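Local coordinates for lipoprotein (Bacillus anthracis, PDB 4JG9) that is of unknown function but is a putative lipoprotein of the DUF4871 family that may bind lipid, at residues S105-K110 / P128-S133; I66-I71 / Y93-E98; K87-W92 / P144-L149; K51-E56 / L154-I159. All coordinates share one frame; numbering follows the deposited sequence.

Interaction 1: S105-K110 / P128-S133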
loop_
_atom_site.group_PDB
_atom_site.type_symbol
_atom_site.label_atom_id
_atom_site.label_comp_id
_atom_site.label_asym_id
_atom_site.label_seq_id
_atom_site.Cartn_x
_atom_site.Cartn_y
_atom_site.Cartn_z
ATOM N N SER A 105 12.686 -2.915 -0.155
ATOM C CA SER A 105 11.348 -2.711 -0.709
ATOM C C SER A 105 11.098 -3.574 -1.943
ATOM O O SER A 105 11.985 -3.782 -2.779
ATOM C CB SER A 105 11.108 -1.237 -1.076
ATOM O OG SER A 105 11.374 -0.357 0.002
ATOM N N ILE A 106 9.877 -4.077 -2.046
ATOM C CA ILE A 106 9.461 -4.798 -3.225
ATOM C C ILE A 106 8.161 -4.211 -3.740
ATOM O O ILE A 106 7.160 -4.190 -3.031
ATOM C CB ILE A 106 9.234 -6.278 -2.948
ATOM C CG1 ILE A 106 10.549 -6.947 -2.560
ATOM C CG2 ILE A 106 8.669 -6.955 -4.192
ATOM C CD1 ILE A 106 10.349 -8.296 -1.942
ATOM N N ILE A 107 8.184 -3.737 -4.979
ATOM C CA ILE A 107 7.009 -3.170 -5.620
ATOM C C ILE A 107 6.668 -4.005 -6.845
ATOM O O ILE A 107 7.458 -4.069 -7.787
ATOM C CB ILE A 107 7.282 -1.739 -6.072
ATOM C CG1 ILE A 107 7.704 -0.874 -4.873
ATOM C CG2 ILE A 107 6.069 -1.162 -6.784
ATOM C CD1 ILE A 107 7.842 0.600 -5.208
ATOM N N ALA A 108 5.485 -4.612 -6.848
ATOM C CA ALA A 108 5.102 -5.565 -7.891
ATOM C C ALA A 108 4.096 -4.986 -8.874
ATOM O O ALA A 108 3.247 -4.146 -8.514
ATOM C CB ALA A 108 4.541 -6.827 -7.263
ATOM N N LEU A 109 4.211 -5.405 -10.126
ATOM C CA LEU A 109 3.198 -5.087 -11.129
ATOM C C LEU A 109 2.902 -6.305 -11.972
ATOM O O LEU A 109 3.811 -7.021 -12.407
ATOM C CB LEU A 109 3.643 -3.945 -12.040
ATOM C CG LEU A 109 3.697 -2.583 -11.346
ATOM C CD1 LEU A 109 5.134 -2.200 -11.034
ATOM C CD2 LEU A 109 2.990 -1.520 -12.180
ATOM N N LYS A 110 1.622 -6.536 -12.212
ATOM C CA LYS A 110 1.225 -7.625 -13.066
ATOM C C LYS A 110 1.517 -7.249 -14.506
ATOM O O LYS A 110 1.617 -6.065 -14.850
ATOM C CB LYS A 110 -0.265 -7.933 -12.892
ATOM C CG LYS A 110 -0.656 -9.296 -13.422
ATOM C CD LYS A 110 -2.093 -9.620 -13.131
ATOM C CE LYS A 110 -2.378 -11.033 -13.611
ATOM N NZ LYS A 110 -3.790 -11.431 -13.398
ATOM N N PRO A 128 -0.732 -5.370 3.573
ATOM C CA PRO A 128 0.416 -5.530 2.686
ATOM C C PRO A 128 1.356 -4.325 2.783
ATOM O O PRO A 128 0.897 -3.171 2.753
ATOM C CB PRO A 128 -0.227 -5.599 1.301
ATOM C CG PRO A 128 -1.514 -4.866 1.435
ATOM C CD PRO A 128 -1.968 -5.023 2.851
ATOM N N THR A 129 2.655 -4.584 2.919
ATOM C CA THR A 129 3.636 -3.501 3.064
ATOM C C THR A 129 4.654 -3.503 1.925
ATOM O O THR A 129 4.981 -4.556 1.374
ATOM C CB THR A 129 4.378 -3.590 4.402
ATOM O OG1 THR A 129 4.847 -4.937 4.594
ATOM C CG2 THR A 129 3.433 -3.223 5.552
ATOM N N TRP A 130 5.152 -2.316 1.590
ATOM C CA TRP A 130 6.114 -2.130 0.510
ATOM C C TRP A 130 7.485 -2.599 0.948
ATOM O O TRP A 130 8.273 -3.115 0.140
ATOM C CB TRP A 130 6.249 -0.647 0.135
ATOM C CG TRP A 130 4.963 0.076 -0.174
ATOM C CD1 TRP A 130 4.262 0.900 0.665
ATOM C CD2 TRP A 130 4.251 0.072 -1.418
ATOM N NE1 TRP A 130 3.153 1.405 0.015
ATOM C CE2 TRP A 130 3.120 0.902 -1.260
ATOM C CE3 TRP A 130 4.462 -0.554 -2.653
ATOM C CZ2 TRP A 130 2.196 1.122 -2.288
ATOM C CZ3 TRP A 130 3.532 -0.340 -3.675
ATOM C CH2 TRP A 130 2.414 0.495 -3.479
ATOM N N THR A 131 7.770 -2.386 2.231
ATOM C CA THR A 131 9.138 -2.390 2.730
ATOM C C THR A 131 9.316 -3.206 4.004
ATOM O O THR A 131 8.471 -3.165 4.895
ATOM C CB THR A 131 9.561 -0.926 2.996
ATOM O OG1 THR A 131 9.420 -0.170 1.786
ATOM C CG2 THR A 131 10.999 -0.821 3.516
ATOM N N THR A 132 10.425 -3.930 4.114
ATOM C CA THR A 132 10.688 -4.700 5.323
ATOM C C THR A 132 10.890 -3.754 6.492
ATOM O O THR A 132 11.301 -2.611 6.287
ATOM C CB THR A 132 11.951 -5.543 5.186
ATOM O OG1 THR A 132 13.083 -4.682 4.949
ATOM C CG2 THR A 132 11.796 -6.542 4.029
ATOM N N SER A 133 10.603 -4.204 7.714
ATOM C CA SER A 133 10.859 -3.338 8.865
ATOM C C SER A 133 12.321 -3.401 9.226
ATOM O O SER A 133 12.848 -2.506 9.896
ATOM C CB SER A 133 10.018 -3.707 10.086
ATOM O OG SER A 133 10.302 -5.013 10.533
HETATM O O HOH W 1 6.142 -5.472 -1.076
#
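Trp130 meets strand 105-110 with its carbonyl and its indole, at an antiparallel beta bridge where Ser105 and Thr131 form a non-hydrogen-bonded pair, their CA atoms 4.1 Å apart. Trp130 itself lies in the loop leading into the short strand, and it has more surface buried by the contact than any other residue. Its carbonyl O accepts the amide of Ile106 at 2.9 Å, an almost straight bond (160° at the hydrogen) reaching the oxygen nearly along the C=O axis. The same oxygen lies 3.2 Å from Ser105 CA, a CA-H...O contact beside the main bond. The benzo side of the indole crosses Ile107 obliquely, with CE3 3.9 Å from Ile107 CG1. Its NE1 points to another partner, Pro128 O of the second subunit, and the reciprocal bond is also made, placing this contact at the dimer interface.

Ser105 and Thr131 project to one face of the sheet. Each hydroxyl stands anti to its own carbonyl carbon, chi1 -53° in Ser105 and -57° in Thr131, and this brings OG and OG1 within 2.7 Å. Thr131 OG1 is also hydrogen-bonded to Glu127 of the second subunit. Away from that pair, a water lies between Ile106 O and Thr129 O, 2.9 Å from the latter; the 2.5 Å to Ile106 O is very short, and which oxygens receive its protons is not settled.

Interaction 2: I66-I71 / Y93-E98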
loop_
_atom_site.group_PDB
_atom_site.type_symbol
_atom_site.label_atom_id
_atom_site.label_comp_id
_atom_site.label_asym_id
_atom_site.label_seq_id
_atom_site.Cartn_x
_atom_site.Cartn_y
_atom_site.Cartn_z
ATOM N N ILE A 66 20.739 -25.955 -4.324
ATOM C CA ILE A 66 19.319 -25.664 -4.181
ATOM C C ILE A 66 18.827 -24.722 -5.257
ATOM O O ILE A 66 19.554 -23.858 -5.721
ATOM C CB ILE A 66 18.955 -25.130 -2.789
ATOM C CG1 ILE A 66 19.679 -23.821 -2.508
ATOM C CG2 ILE A 66 19.270 -26.171 -1.733
ATOM C CD1 ILE A 66 19.031 -23.002 -1.421
ATOM N N PRO A 67 17.589 -24.921 -5.683
ATOM C CA PRO A 67 16.995 -24.109 -6.748
ATOM C C PRO A 67 16.645 -22.687 -6.327
ATOM O O PRO A 67 16.085 -22.472 -5.265
ATOM C CB PRO A 67 15.743 -24.893 -7.126
ATOM C CG PRO A 67 15.436 -25.724 -5.940
ATOM C CD PRO A 67 16.746 -26.063 -5.316
ATOM N N LEU A 68 16.975 -21.732 -7.184
ATOM C CA LEU A 68 16.759 -20.324 -6.908
ATOM C C LEU A 68 16.177 -19.589 -8.100
ATOM O O LEU A 68 16.416 -19.959 -9.237
ATOM C CB LEU A 68 18.083 -19.665 -6.530
ATOM C CG LEU A 68 18.359 -19.324 -5.073
ATOM C CD1 LEU A 68 17.896 -20.416 -4.134
ATOM C CD2 LEU A 68 19.829 -19.027 -4.874
ATOM N N LYS A 69 15.412 -18.539 -7.831
ATOM C CA LYS A 69 14.902 -17.681 -8.887
ATOM C C LYS A 69 15.285 -16.234 -8.653
ATOM O O LYS A 69 15.100 -15.705 -7.569
ATOM C CB LYS A 69 13.394 -17.810 -9.038
ATOM C CG LYS A 69 12.984 -18.888 -10.013
ATOM C CD LYS A 69 11.573 -18.681 -10.512
ATOM C CE LYS A 69 11.102 -19.886 -11.305
ATOM N NZ LYS A 69 11.983 -20.172 -12.461
ATOM N N GLY A 70 15.814 -15.593 -9.679
ATOM C CA GLY A 70 16.199 -14.203 -9.576
ATOM C C GLY A 70 17.420 -13.910 -10.410
ATOM O O GLY A 70 17.615 -14.503 -11.458
ATOM N N ILE A 71 18.243 -12.989 -9.929
ATOM C CA ILE A 71 19.429 -12.555 -10.643
ATOM C C ILE A 71 20.651 -13.187 -10.006
ATOM O O ILE A 71 20.928 -12.969 -8.823
ATOM C CB ILE A 71 19.583 -11.021 -10.599
ATOM C CG1 ILE A 71 18.220 -10.332 -10.788
ATOM C CG2 ILE A 71 20.603 -10.563 -11.629
ATOM C CD1 ILE A 71 17.548 -10.653 -12.123
ATOM N N TYR A 93 17.548 -14.620 -0.772
ATOM C CA TYR A 93 18.994 -14.774 -0.672
ATOM C C TYR A 93 19.724 -13.579 -1.266
ATOM O O TYR A 93 19.464 -13.188 -2.417
ATOM C CB TYR A 93 19.438 -16.053 -1.393
ATOM C CG TYR A 93 18.870 -17.324 -0.813
ATOM C CD1 TYR A 93 17.621 -17.791 -1.204
ATOM C CD2 TYR A 93 19.588 -18.074 0.112
ATOM C CE1 TYR A 93 17.097 -18.970 -0.681
ATOM C CE2 TYR A 93 19.074 -19.248 0.642
ATOM C CZ TYR A 93 17.830 -19.695 0.239
ATOM O OH TYR A 93 17.308 -20.861 0.759
ATOM N N PHE A 94 20.656 -13.026 -0.489
ATOM C CA PHE A 94 21.415 -11.851 -0.901
ATOM C C PHE A 94 22.808 -12.254 -1.334
ATOM O O PHE A 94 23.739 -12.256 -0.530
ATOM C CB PHE A 94 21.445 -10.824 0.233
ATOM C CG PHE A 94 20.084 -10.516 0.767
ATOM C CD1 PHE A 94 19.190 -9.774 0.019
ATOM C CD2 PHE A 94 19.680 -11.007 1.993
ATOM C CE1 PHE A 94 17.930 -9.513 0.488
ATOM C CE2 PHE A 94 18.422 -10.749 2.470
ATOM C CZ PHE A 94 17.544 -10.001 1.718
ATOM N N LEU A 95 22.920 -12.597 -2.615
ATOM C CA LEU A 95 24.112 -13.194 -3.195
ATOM C C LEU A 95 25.210 -12.173 -3.399
ATOM O O LEU A 95 26.399 -12.499 -3.336
ATOM C CB LEU A 95 23.762 -13.847 -4.536
ATOM C CG LEU A 95 22.477 -14.687 -4.528
ATOM C CD1 LEU A 95 22.115 -15.129 -5.930
ATOM C CD2 LEU A 95 22.648 -15.911 -3.627
ATOM N N ASP A 96 24.803 -10.936 -3.645
ATOM C CA ASP A 96 25.745 -9.852 -3.880
ATOM C C ASP A 96 26.627 -9.623 -2.639
ATOM O O ASP A 96 26.128 -9.277 -1.555
ATOM C CB ASP A 96 24.962 -8.595 -4.250
ATOM C CG ASP A 96 25.846 -7.441 -4.668
ATOM O OD1 ASP A 96 27.083 -7.515 -4.500
ATOM O OD2 ASP A 96 25.286 -6.440 -5.166
ATOM N N PRO A 97 27.950 -9.835 -2.795
ATOM C CA PRO A 97 28.910 -9.633 -1.704
ATOM C C PRO A 97 29.021 -8.162 -1.323
ATOM O O PRO A 97 29.570 -7.847 -0.267
ATOM C CB PRO A 97 30.236 -10.136 -2.293
ATOM C CG PRO A 97 30.063 -10.071 -3.757
ATOM C CD PRO A 97 28.602 -10.346 -4.013
ATOM N N GLU A 98 28.514 -7.278 -2.178
ATOM C CA GLU A 98 28.480 -5.854 -1.857
ATOM C C GLU A 98 27.039 -5.317 -1.834
ATOM O O GLU A 98 26.768 -4.213 -2.302
ATOM C CB GLU A 98 29.353 -5.061 -2.831
ATOM C CG GLU A 98 30.832 -5.108 -2.479
ATOM C CD GLU A 98 31.720 -4.627 -3.608
ATOM O OE1 GLU A 98 31.423 -3.565 -4.196
ATOM O OE2 GLU A 98 32.717 -5.313 -3.908
#
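Leu68 and Tyr93 are the chief apolar partners here, reaching toward each other within an antiparallel five-stranded sheet. Strands 66-69 and 88-94 are not neighbours in that sheet: strand 75-78 runs between them, and the nearest CA atoms, those of Leu68 and Tyr93, are accordingly 8.6 Å apart. The contact is thus made by side chains spanning the intervening strand over a common face, with Ala76 and Ala78 of that strand touched from this side.

The aromatic contacts come first. Leu68 crosses the tyrosine side chain at about a right angle and sets CD1 3.8 Å from Tyr93 CE1, with Tyr93 CD1 scarcely farther. Ile66 approaches the phenolic end obliquely: its CD1 is 3.9 Å from Tyr93 CZ and 3.5 Å from Tyr93 OH. Ile66 CG1 stands between the backbone N and the carbonyl carbon (chi1 61°), and CD1, its terminal methyl, meets the phenol.

A polar feature lies within 93-98 itself: Asp96 forms an Asx turn, OD1 accepting Glu98 N at 2.7 Å from above the carboxylate plane.

The aliphatic contacts involve Leu95, just beyond the end of strand 88-94. Its CD2 meets Leu68 CD2 at 4.4 Å, a looser approach, and Gln63 of strand 60-63 touches both leucines. One mixed contact remains, where the other branch of Leu95 turns to backbone: its CD1 lies 3.8 Å from Ile71 O.

Interaction 3: K87-W92 / P144-L149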
loop_
_atom_site.group_PDB
_atom_site.type_symbol
_atom_site.label_atom_id
_atom_site.label_comp_id
_atom_site.label_asym_id
_atom_site.label_seq_id
_atom_site.Cartn_x
_atom_site.Cartn_y
_atom_site.Cartn_z
ATOM N N LYS A 87 -0.715 -16.789 1.210
ATOM C CA LYS A 87 0.484 -16.286 1.864
ATOM C C LYS A 87 1.520 -17.411 1.930
ATOM O O LYS A 87 1.232 -18.510 2.397
ATOM C CB LYS A 87 0.155 -15.747 3.264
ATOM C CG LYS A 87 -0.500 -14.356 3.275
ATOM C CD LYS A 87 -1.763 -14.304 4.152
ATOM C CE LYS A 87 -2.468 -12.918 4.123
ATOM N NZ LYS A 87 -3.209 -12.604 2.849
ATOM N N ASN A 88 2.695 -17.162 1.369
ATOM C CA ASN A 88 3.761 -18.155 1.373
ATOM C C ASN A 88 5.045 -17.524 1.885
ATOM O O ASN A 88 5.478 -16.472 1.391
ATOM C CB ASN A 88 3.962 -18.739 -0.030
ATOM C CG ASN A 88 4.990 -19.881 -0.065
ATOM O OD1 ASN A 88 5.216 -20.574 0.935
ATOM N ND2 ASN A 88 5.586 -20.101 -1.241
ATOM N N GLU A 89 5.630 -18.135 2.911
ATOM C CA GLU A 89 6.894 -17.637 3.424
ATOM C C GLU A 89 7.988 -18.136 2.490
ATOM O O GLU A 89 8.184 -19.344 2.339
ATOM C CB GLU A 89 7.133 -18.109 4.857
ATOM C CG GLU A 89 8.396 -17.533 5.496
ATOM C CD GLU A 89 8.638 -18.047 6.913
ATOM O OE1 GLU A 89 8.859 -19.268 7.080
ATOM O OE2 GLU A 89 8.604 -17.228 7.860
ATOM N N ILE A 90 8.692 -17.215 1.847
ATOM C CA ILE A 90 9.721 -17.630 0.913
ATOM C C ILE A 90 11.073 -17.067 1.298
ATOM O O ILE A 90 11.218 -15.882 1.590
ATOM C CB ILE A 90 9.358 -17.235 -0.529
ATOM C CG1 ILE A 90 8.069 -17.964 -0.920
ATOM C CG2 ILE A 90 10.490 -17.608 -1.486
ATOM C CD1 ILE A 90 7.555 -17.698 -2.307
HETATM N N MSE A 91 12.066 -17.942 1.331
HETATM C CA MSE A 91 13.390 -17.512 1.706
HETATM C C MSE A 91 14.048 -16.690 0.594
HETATM O O MSE A 91 14.079 -17.095 -0.576
HETATM C CB MSE A 91 14.234 -18.714 2.128
HETATM C CG MSE A 91 14.208 -18.943 3.655
HETATM SE SE MSE A 91 15.453 -17.689 4.505
HETATM C CE MSE A 91 16.705 -17.797 3.025
ATOM N N TRP A 92 14.539 -15.510 0.961
ATOM C CA TRP A 92 15.259 -14.667 0.017
ATOM C C TRP A 92 16.753 -14.736 0.291
ATOM O O TRP A 92 17.172 -14.904 1.442
ATOM C CB TRP A 92 14.757 -13.234 0.082
ATOM C CG TRP A 92 13.503 -13.052 -0.692
ATOM C CD1 TRP A 92 12.280 -13.603 -0.413
ATOM C CD2 TRP A 92 13.329 -12.266 -1.875
ATOM N NE1 TRP A 92 11.358 -13.217 -1.358
ATOM C CE2 TRP A 92 11.972 -12.390 -2.263
ATOM C CE3 TRP A 92 14.184 -11.470 -2.645
ATOM C CZ2 TRP A 92 11.449 -11.746 -3.387
ATOM C CZ3 TRP A 92 13.661 -10.827 -3.769
ATOM C CH2 TRP A 92 12.304 -10.971 -4.125
ATOM N N PRO A 144 13.694 -14.551 5.422
ATOM C CA PRO A 144 12.376 -15.082 5.062
ATOM C C PRO A 144 11.348 -13.980 4.901
ATOM O O PRO A 144 11.254 -13.113 5.750
ATOM C CB PRO A 144 12.008 -15.971 6.248
ATOM C CG PRO A 144 12.928 -15.598 7.348
ATOM C CD PRO A 144 13.932 -14.590 6.870
ATOM N N LEU A 145 10.630 -13.998 3.786
ATOM C CA LEU A 145 9.604 -13.009 3.507
ATOM C C LEU A 145 8.295 -13.698 3.158
ATOM O O LEU A 145 8.254 -14.610 2.317
ATOM C CB LEU A 145 10.027 -12.131 2.332
ATOM C CG LEU A 145 11.304 -11.319 2.534
ATOM C CD1 LEU A 145 11.625 -10.524 1.271
ATOM C CD2 LEU A 145 11.147 -10.406 3.730
ATOM N N THR A 146 7.216 -13.261 3.787
ATOM C CA THR A 146 5.910 -13.819 3.478
ATOM C C THR A 146 5.228 -12.948 2.430
ATOM O O THR A 146 5.036 -11.736 2.625
ATOM C CB THR A 146 5.042 -13.951 4.739
ATOM O OG1 THR A 146 5.723 -14.779 5.690
ATOM C CG2 THR A 146 3.703 -14.588 4.414
HETATM N N MSE A 147 4.870 -13.571 1.311
HETATM C CA MSE A 147 4.336 -12.831 0.176
HETATM C C MSE A 147 2.992 -13.356 -0.262
HETATM O O MSE A 147 2.646 -14.506 0.013
HETATM C CB MSE A 147 5.291 -12.934 -1.012
HETATM C CG MSE A 147 6.723 -12.569 -0.701
HETATM SE SE MSE A 147 7.870 -12.597 -2.291
HETATM C CE MSE A 147 7.989 -14.441 -2.527
ATOM N N SER A 148 2.255 -12.519 -0.985
ATOM C CA SER A 148 1.009 -12.932 -1.602
ATOM C C SER A 148 0.742 -12.074 -2.838
ATOM O O SER A 148 0.908 -10.859 -2.786
ATOM C CB SER A 148 -0.142 -12.812 -0.597
ATOM O OG SER A 148 -1.330 -13.399 -1.115
ATOM N N LEU A 149 0.362 -12.713 -3.943
ATOM C CA LEU A 149 -0.038 -12.020 -5.169
ATOM C C LEU A 149 -1.535 -12.206 -5.394
ATOM O O LEU A 149 -2.060 -13.311 -5.224
ATOM C CB LEU A 149 0.717 -12.555 -6.387
ATOM C CG LEU A 149 2.149 -12.080 -6.667
ATOM C CD1 LEU A 149 2.229 -10.577 -6.446
ATOM C CD2 LEU A 149 3.166 -12.827 -5.828
#
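Asn88 and Met147, like Ile90 and Leu145, are hydrogen-bonded antiparallel pairs, and each exchanges two backbone bonds. Ile90 N to Leu145 O is the shortest, 2.7 Å and nearly straight at 178°; Leu145 N returns a bond to Ile90 O at 3.0 Å. Between these pairs Glu89 faces Thr146 with only 3.9 Å separating their CA atoms. The axes of strands 88-92 and 144-147 make an angle of 143°, a marked twist from exact antiparallelism.

Apolar and aromatic contacts fill the face bearing Ile90, Leu145 and Met147, the last, like Met91, a selenomethionine. Leu145 CD1 makes a CH-pi contact over the Trp92 indole, 3.6 Å from the five-membered ring centroid and 12° off its normal. Met147 comes to the edge of the same indole in a Met-aromatic contact, its SE 3.7 Å from Trp92 NE1. Bent at its last torsion, Met147 turns CE toward Ile90, 3.7 Å from Ile90 CB; a still shorter approach to Ile90 CD1 is doubtful.

On the other face Glu89, Thr146 and Pro144 meet. Glu89 and Pro144 run alongside each other in the same direction, with Glu89 CG 4.0 Å from Pro144 CB.

Strand 142-147 is outermost within the chain in its sheet, while strand 75-78 flanks 88-94 on the other side. The Trp92 and Leu145 side chains pack on Ile106 of strand 102-110 in the second sheet, and Trp92 also reaches Leu157 and Ile159 of strand 153-161.

Interaction 4: K51-E56 / L154-I159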
loop_
_atom_site.group_PDB
_atom_site.type_symbol
_atom_site.label_atom_id
_atom_site.label_comp_id
_atom_site.label_asym_id
_atom_site.label_seq_id
_atom_site.Cartn_x
_atom_site.Cartn_y
_atom_site.Cartn_z
ATOM N N LYS A 51 10.352 -0.485 -18.598
ATOM C CA LYS A 51 10.746 -0.295 -19.999
ATOM C C LYS A 51 11.338 -1.513 -20.719
ATOM O O LYS A 51 10.939 -1.835 -21.844
ATOM C CB LYS A 51 11.670 0.927 -20.155
ATOM C CG LYS A 51 13.055 0.741 -19.522
ATOM C CD LYS A 51 13.965 1.957 -19.689
ATOM C CE LYS A 51 15.366 1.655 -19.151
ATOM N NZ LYS A 51 16.394 2.636 -19.597
ATOM N N ASP A 52 12.243 -2.222 -20.056
ATOM C CA ASP A 52 12.961 -3.304 -20.718
ATOM C C ASP A 52 12.627 -4.661 -20.142
ATOM O O ASP A 52 13.381 -5.614 -20.321
ATOM C CB ASP A 52 14.463 -3.074 -20.595
ATOM C CG ASP A 52 14.914 -1.819 -21.295
ATOM O OD1 ASP A 52 14.526 -1.614 -22.468
ATOM O OD2 ASP A 52 15.640 -1.030 -20.654
ATOM N N VAL A 53 11.485 -4.763 -19.479
ATOM C CA VAL A 53 11.138 -6.005 -18.823
ATOM C C VAL A 53 10.840 -7.062 -19.874
ATOM O O VAL A 53 10.109 -6.817 -20.830
ATOM C CB VAL A 53 9.942 -5.831 -17.857
ATOM C CG1 VAL A 53 9.393 -7.183 -17.401
ATOM C CG2 VAL A 53 10.350 -4.969 -16.661
ATOM N N ASN A 54 11.426 -8.233 -19.702
ATOM C CA ASN A 54 11.150 -9.324 -20.600
ATOM C C ASN A 54 10.092 -10.122 -19.884
ATOM O O ASN A 54 10.345 -10.689 -18.834
ATOM C CB ASN A 54 12.409 -10.155 -20.812
ATOM C CG ASN A 54 12.213 -11.270 -21.817
ATOM O OD1 ASN A 54 11.231 -11.294 -22.554
ATOM N ND2 ASN A 54 13.153 -12.204 -21.847
ATOM N N TRP A 55 8.899 -10.168 -20.452
ATOM C CA TRP A 55 7.793 -10.792 -19.755
ATOM C C TRP A 55 7.759 -12.292 -19.917
ATOM O O TRP A 55 6.901 -12.853 -20.575
ATOM C CB TRP A 55 6.473 -10.133 -20.137
ATOM C CG TRP A 55 6.287 -8.845 -19.416
ATOM C CD1 TRP A 55 6.556 -7.601 -19.883
ATOM C CD2 TRP A 55 5.833 -8.678 -18.073
ATOM N NE1 TRP A 55 6.284 -6.668 -18.925
ATOM C CE2 TRP A 55 5.834 -7.306 -17.802
ATOM C CE3 TRP A 55 5.417 -9.558 -17.077
ATOM C CZ2 TRP A 55 5.440 -6.792 -16.581
ATOM C CZ3 TRP A 55 5.026 -9.047 -15.871
ATOM C CH2 TRP A 55 5.036 -7.680 -15.630
ATOM N N GLU A 56 8.732 -12.922 -19.283
ATOM C CA GLU A 56 8.854 -14.356 -19.250
ATOM C C GLU A 56 9.358 -14.704 -17.866
ATOM O O GLU A 56 10.113 -13.946 -17.278
ATOM C CB GLU A 56 9.859 -14.798 -20.303
ATOM C CG GLU A 56 9.903 -16.288 -20.558
ATOM C CD GLU A 56 10.866 -16.651 -21.669
ATOM O OE1 GLU A 56 11.104 -15.812 -22.551
ATOM O OE2 GLU A 56 11.387 -17.777 -21.655
ATOM N N LEU A 154 1.920 -13.546 -14.790
ATOM C CA LEU A 154 3.279 -13.058 -14.612
ATOM C C LEU A 154 3.268 -11.716 -13.873
ATOM O O LEU A 154 2.412 -10.845 -14.111
ATOM C CB LEU A 154 3.982 -12.924 -15.965
ATOM C CG LEU A 154 4.197 -14.214 -16.785
ATOM C CD1 LEU A 154 4.731 -13.920 -18.177
ATOM C CD2 LEU A 154 5.152 -15.136 -16.058
ATOM N N TRP A 155 4.215 -11.584 -12.951
ATOM C CA TRP A 155 4.396 -10.395 -12.141
ATOM C C TRP A 155 5.864 -10.027 -12.178
ATOM O O TRP A 155 6.724 -10.901 -12.065
ATOM C CB TRP A 155 4.002 -10.672 -10.687
ATOM C CG TRP A 155 2.527 -10.871 -10.486
ATOM C CD1 TRP A 155 1.820 -12.020 -10.693
ATOM C CD2 TRP A 155 1.578 -9.889 -10.038
ATOM N NE1 TRP A 155 0.488 -11.811 -10.404
ATOM C CE2 TRP A 155 0.316 -10.513 -10.002
ATOM C CE3 TRP A 155 1.677 -8.543 -9.669
ATOM C CZ2 TRP A 155 -0.842 -9.838 -9.604
ATOM C CZ3 TRP A 155 0.524 -7.867 -9.275
ATOM C CH2 TRP A 155 -0.716 -8.513 -9.247
ATOM N N VAL A 156 6.157 -8.741 -12.337
ATOM C CA VAL A 156 7.524 -8.269 -12.197
ATOM C C VAL A 156 7.740 -7.770 -10.771
ATOM O O VAL A 156 6.882 -7.086 -10.197
ATOM C CB VAL A 156 7.891 -7.178 -13.228
ATOM C CG1 VAL A 156 7.004 -5.934 -13.056
ATOM C CG2 VAL A 156 9.389 -6.817 -13.126
ATOM N N LEU A 157 8.874 -8.137 -10.192
ATOM C CA LEU A 157 9.205 -7.709 -8.844
ATOM C C LEU A 157 10.312 -6.658 -8.880
ATOM O O LEU A 157 11.461 -6.984 -9.168
ATOM C CB LEU A 157 9.666 -8.913 -8.037
ATOM C CG LEU A 157 8.629 -9.688 -7.231
ATOM C CD1 LEU A 157 7.375 -9.917 -8.017
ATOM C CD2 LEU A 157 9.225 -11.023 -6.797
ATOM N N ASN A 158 9.968 -5.403 -8.599
ATOM C CA ASN A 158 10.968 -4.329 -8.579
ATOM C C ASN A 158 11.544 -4.162 -7.185
ATOM O O ASN A 158 10.805 -3.991 -6.222
ATOM C CB ASN A 158 10.365 -3.016 -9.060
ATOM C CG ASN A 158 9.732 -3.144 -10.416
ATOM O OD1 ASN A 158 10.431 -3.221 -11.430
ATOM N ND2 ASN A 158 8.393 -3.188 -10.449
ATOM N N ILE A 159 12.864 -4.244 -7.075
ATOM C CA ILE A 159 13.508 -4.323 -5.772
ATOM C C ILE A 159 14.340 -3.072 -5.494
ATOM O O ILE A 159 15.120 -2.624 -6.342
ATOM C CB ILE A 159 14.387 -5.591 -5.659
ATOM C CG1 ILE A 159 13.544 -6.854 -5.858
ATOM C CG2 ILE A 159 15.113 -5.651 -4.328
ATOM C CD1 ILE A 159 14.297 -7.922 -6.622
#
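Trp55 and Leu154 bring an irregular segment alongside a strand without beta pairing: their CA atoms are 7.2 Å apart, those of Val53 and Val156 7.9 Å, and the chain around Trp55 folds into an inverse gamma turn in which Glu56 N bonds Asn54 O at 2.8 Å.

The indole of Trp55 makes most of the contact through its six-membered ring. Its CE3 lies 3.8 Å from Leu154 CB as the two side chains run past one another in opposed directions. Farther round, the Trp55 and Val156 side chains cross at about a right angle, with Trp55 CH2 3.7 Å from Val156 CG1 and 3.6 Å from Val156 N. Val156 CG1 takes the place between backbone N and carbonyl carbon (chi1 62°), on the indole's side.

The loop before strand 60-63 is thereby laid against strand 153-161, which pairs antiparallel with strands 102-110 and 164-173. Val53 also touches Gln168 and Val170 of strand 164-173. Within the loop, Val53 CG1 sits over one face of the indole, while its other methyl, CG2, meets Val156 CG2 at 4.1 Å. Leu154 CD1 turns to the loop backbone, 3.4 Å from Trp55 O.

Interactions 2 and 3 share strand 88-94 in one antiparallel sheet, although their centres are 15 Å apart and their segments merely adjoin in sequence. Interactions 1 and 4 meet in the other sheet, where strands 102-110 and 153-161 are neighbours: Ile107 N lies 2.9 Å from Asn158 O, a probable hydrogen bond. The two sheets face each other through interaction 3, whose Trp92 CZ2 is 3.9 Å from Ile106 CD1 of interaction 1 and whose Trp92 CH2 is 4.1 Å from Leu157 CD2 of interaction 4. Interaction 2 stays apart from interactions 1 and 4, its nearest atoms about 7 Å and 6 Å away. Along the chain, interaction 4 encloses the other three.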